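Local coordinates for protein AA9 family lytic polysaccharide monooxygenase cel61B (Hypocrea jecorina, PDB 2VTC) that oxidatively cleaves glycosidic bonds in crystalline and amorphous polysaccharides such as cellulose, using an active-site copper and a reducing agent with oxygen or hydrogen peroxide, at residues I97-G102 and F176-L181. Numbering follows the deposited sequence.
Sequences IVFQWG and FRHELL. With NAG (2-acetamido-2-deoxy-beta-D-glucopyranose), chain C.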
loop_
_atom_site.group_PDB
_atom_site.type_symbol
_atom_site.label_atom_id
_atom_site.label_comp_id
_atom_site.label_asym_id
_atom_site.label_seq_id
_atom_site.Cartn_x
_atom_site.Cartn_y
_atom_site.Cartn_z
ATOM N N ILE A 97 8.264 5.852 7.714
ATOM C CA ILE A 97 7.270 4.882 8.123
ATOM C C ILE A 97 7.895 3.521 7.889
ATOM O O ILE A 97 8.571 3.314 6.875
ATOM C CB ILE A 97 5.978 4.965 7.248
ATOM C CG1 ILE A 97 5.453 6.406 7.177
ATOM C CG2 ILE A 97 4.919 3.958 7.753
ATOM C CD1 ILE A 97 4.559 6.665 5.966
ATOM N N VAL A 98 7.662 2.599 8.817
ATOM C CA VAL A 98 8.047 1.209 8.610
ATOM C C VAL A 98 6.808 0.353 8.720
ATOM O O VAL A 98 6.243 0.188 9.806
ATOM C CB VAL A 98 9.161 0.724 9.605
ATOM C CG1 VAL A 98 9.589 -0.687 9.245
ATOM C CG2 VAL A 98 10.365 1.661 9.593
ATOM N N PHE A 99 6.361 -0.158 7.575
ATOM C CA PHE A 99 5.172 -0.997 7.531
ATOM C C PHE A 99 5.578 -2.404 7.955
ATOM O O PHE A 99 6.540 -2.960 7.419
ATOM C CB PHE A 99 4.558 -1.025 6.122
ATOM C CG PHE A 99 4.036 0.307 5.651
ATOM C CD1 PHE A 99 2.740 0.704 5.985
ATOM C CD2 PHE A 99 4.815 1.146 4.853
ATOM C CE1 PHE A 99 2.224 1.936 5.538
ATOM C CE2 PHE A 99 4.322 2.389 4.403
ATOM C CZ PHE A 99 3.012 2.771 4.755
ATOM N N GLN A 100 4.848 -2.956 8.916
ATOM C CA GLN A 100 5.096 -4.313 9.402
ATOM C C GLN A 100 4.013 -5.253 8.902
ATOM O O GLN A 100 2.844 -5.167 9.296
ATOM C CB GLN A 100 5.194 -4.333 10.934
ATOM C CG GLN A 100 5.207 -5.740 11.539
ATOM C CD GLN A 100 6.528 -6.475 11.314
ATOM O OE1 GLN A 100 6.612 -7.413 10.502
ATOM N NE2 GLN A 100 7.553 -6.052 12.022
ATOM N N TRP A 101 4.405 -6.161 8.013
ATOM C CA TRP A 101 3.487 -7.147 7.476
ATOM C C TRP A 101 3.435 -8.397 8.365
ATOM O O TRP A 101 4.399 -8.708 9.085
ATOM C CB TRP A 101 3.896 -7.540 6.049
ATOM C CG TRP A 101 3.693 -6.437 5.037
ATOM C CD1 TRP A 101 4.514 -5.380 4.815
ATOM C CD2 TRP A 101 2.594 -6.303 4.124
ATOM N NE1 TRP A 101 3.996 -4.580 3.817
ATOM C CE2 TRP A 101 2.826 -5.132 3.365
ATOM C CE3 TRP A 101 1.444 -7.068 3.863
ATOM C CZ2 TRP A 101 1.935 -4.685 2.366
ATOM C CZ3 TRP A 101 0.548 -6.632 2.862
ATOM C CH2 TRP A 101 0.811 -5.436 2.128
ATOM N N GLY A 102 2.310 -9.095 8.321
ATOM C CA GLY A 102 2.132 -10.267 9.179
ATOM C C GLY A 102 0.754 -10.867 9.044
ATOM O O GLY A 102 -0.011 -10.472 8.148
ATOM N N PHE A 176 -1.915 6.957 3.193
ATOM C CA PHE A 176 -0.783 6.278 2.536
ATOM C C PHE A 176 -1.227 4.886 2.091
ATOM O O PHE A 176 -1.820 4.147 2.881
ATOM C CB PHE A 176 0.407 6.189 3.487
ATOM C CG PHE A 176 1.082 7.493 3.695
ATOM C CD1 PHE A 176 2.232 7.826 2.992
ATOM C CD2 PHE A 176 0.512 8.437 4.544
ATOM C CE1 PHE A 176 2.854 9.062 3.173
ATOM C CE2 PHE A 176 1.104 9.697 4.715
ATOM C CZ PHE A 176 2.288 10.013 4.035
ATOM N N ARG A 177 -0.985 4.560 0.819
ATOM C CA ARG A 177 -1.415 3.294 0.231
ATOM C C ARG A 177 -0.159 2.513 -0.138
ATOM O O ARG A 177 0.516 2.861 -1.105
ATOM C CB ARG A 177 -2.305 3.556 -0.994
ATOM C CG ARG A 177 -2.815 2.350 -1.777
ATOM C CD ARG A 177 -3.515 2.843 -3.038
ATOM N NE ARG A 177 -4.050 1.702 -3.783
ATOM C CZ ARG A 177 -3.300 0.929 -4.583
ATOM N NH1 ARG A 177 -1.988 1.202 -4.778
ATOM N NH2 ARG A 177 -3.877 -0.120 -5.186
ATOM N N HIS A 178 0.131 1.492 0.681
ATOM C CA HIS A 178 1.350 0.681 0.585
ATOM C C HIS A 178 0.980 -0.652 -0.081
ATOM O O HIS A 178 0.027 -1.315 0.372
ATOM C CB HIS A 178 1.894 0.464 2.001
ATOM C CG HIS A 178 3.110 -0.417 2.064
ATOM N ND1 HIS A 178 4.283 -0.130 1.393
ATOM C CD2 HIS A 178 3.337 -1.564 2.750
ATOM C CE1 HIS A 178 5.173 -1.082 1.647
ATOM N NE2 HIS A 178 4.623 -1.961 2.464
ATOM N N GLU A 179 1.700 -1.056 -1.146
ATOM C CA GLU A 179 1.202 -2.156 -1.973
ATOM C C GLU A 179 2.280 -3.114 -2.464
ATOM O O GLU A 179 3.273 -2.682 -3.023
ATOM C CB GLU A 179 0.459 -1.590 -3.172
ATOM C CG GLU A 179 -0.201 -2.635 -4.091
ATOM C CD GLU A 179 -0.933 -1.961 -5.228
ATOM O OE1 GLU A 179 -0.435 -0.908 -5.735
ATOM O OE2 GLU A 179 -2.028 -2.461 -5.635
ATOM N N LEU A 180 2.038 -4.410 -2.284
ATOM C CA LEU A 180 2.920 -5.449 -2.822
ATOM C C LEU A 180 2.249 -6.019 -4.047
ATOM O O LEU A 180 1.058 -6.364 -4.019
ATOM C CB LEU A 180 3.152 -6.569 -1.791
ATOM C CG LEU A 180 3.508 -6.145 -0.367
ATOM C CD1 LEU A 180 3.699 -7.351 0.562
ATOM C CD2 LEU A 180 4.702 -5.266 -0.299
ATOM N N LEU A 181 2.999 -6.122 -5.145
ATOM C CA LEU A 181 2.440 -6.730 -6.353
ATOM C C LEU A 181 3.153 -8.070 -6.553
ATOM O O LEU A 181 4.219 -8.112 -7.188
ATOM C CB LEU A 181 2.639 -5.851 -7.579
ATOM C CG LEU A 181 1.816 -4.536 -7.593
ATOM C CD1 LEU A 181 2.571 -3.480 -6.798
ATOM C CD2 LEU A 181 1.608 -4.090 -9.015
HETATM C C1 NAG C . 2.889 -6.041 14.841
HETATM C C2 NAG C . 2.621 -6.789 16.154
HETATM C C3 NAG C . 3.438 -8.097 16.260
HETATM C C4 NAG C . 3.383 -8.941 14.973
HETATM C C5 NAG C . 3.494 -8.040 13.728
HETATM C C6 NAG C . 3.310 -8.774 12.403
HETATM C C7 NAG C . 1.957 -5.793 18.286
HETATM C C8 NAG C . 2.406 -5.024 19.493
HETATM N N2 NAG C . 2.871 -5.962 17.323
HETATM O O3 NAG C . 2.975 -8.856 17.368
HETATM O O4 NAG C . 4.440 -9.893 14.942
HETATM O O5 NAG C . 2.575 -6.948 13.792
HETATM O O6 NAG C . 2.199 -9.639 12.417
HETATM O O7 NAG C . 0.806 -6.233 18.215
#
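The indole of Trp101 donates one hydrogen bond to the imidazole of His178. NE1 of Trp101 lies 3.0 Å from NE2 of His178, and the N-H...N angle is 160°. The bond lies close to both ring planes, so it joins the two rings edge to edge. The second ring nitrogen, His178 ND1, is hydrogen-bonded to Thr115 OG1 of strand 113-119. Both nitrogens of this buried ring are thus satisfied, and its rotation is fixed.

The same imidazole makes an offset stack with Phe99. The centroids of the Phe99 and His178 rings are 4.1 Å apart, and their planes are nearly parallel, at 5°. CB of His178 also sits over the Phe99 face in a CH-pi contact, 3.8 Å from the ring centroid. Ile97 CG2 lies against the opposite face of Phe99, displaced toward the rim.

These residues belong to two facing sheets of the AA9 beta-sandwich. Strand 96-102 is in the four-stranded antiparallel sheet, and strand 172-182 is in the mixed one. The segment axes are 10.1 Å apart and inclined at 48°. The contact is buried and forms part of the core between the sheets.

Two more CH-pi contacts flank the cluster. Leu180 meets Trp101 tip to tip, with CD1 of Leu180 3.6 Å from the centroid of the indole six-membered ring. At the other end, Ile97 CD1 lies over the Phe176 ring, 4.0 Å from Phe176 CD1. The Trp101 side chain comes within about 4 Å of that of Tyr195, a ligand of the catalytic copper.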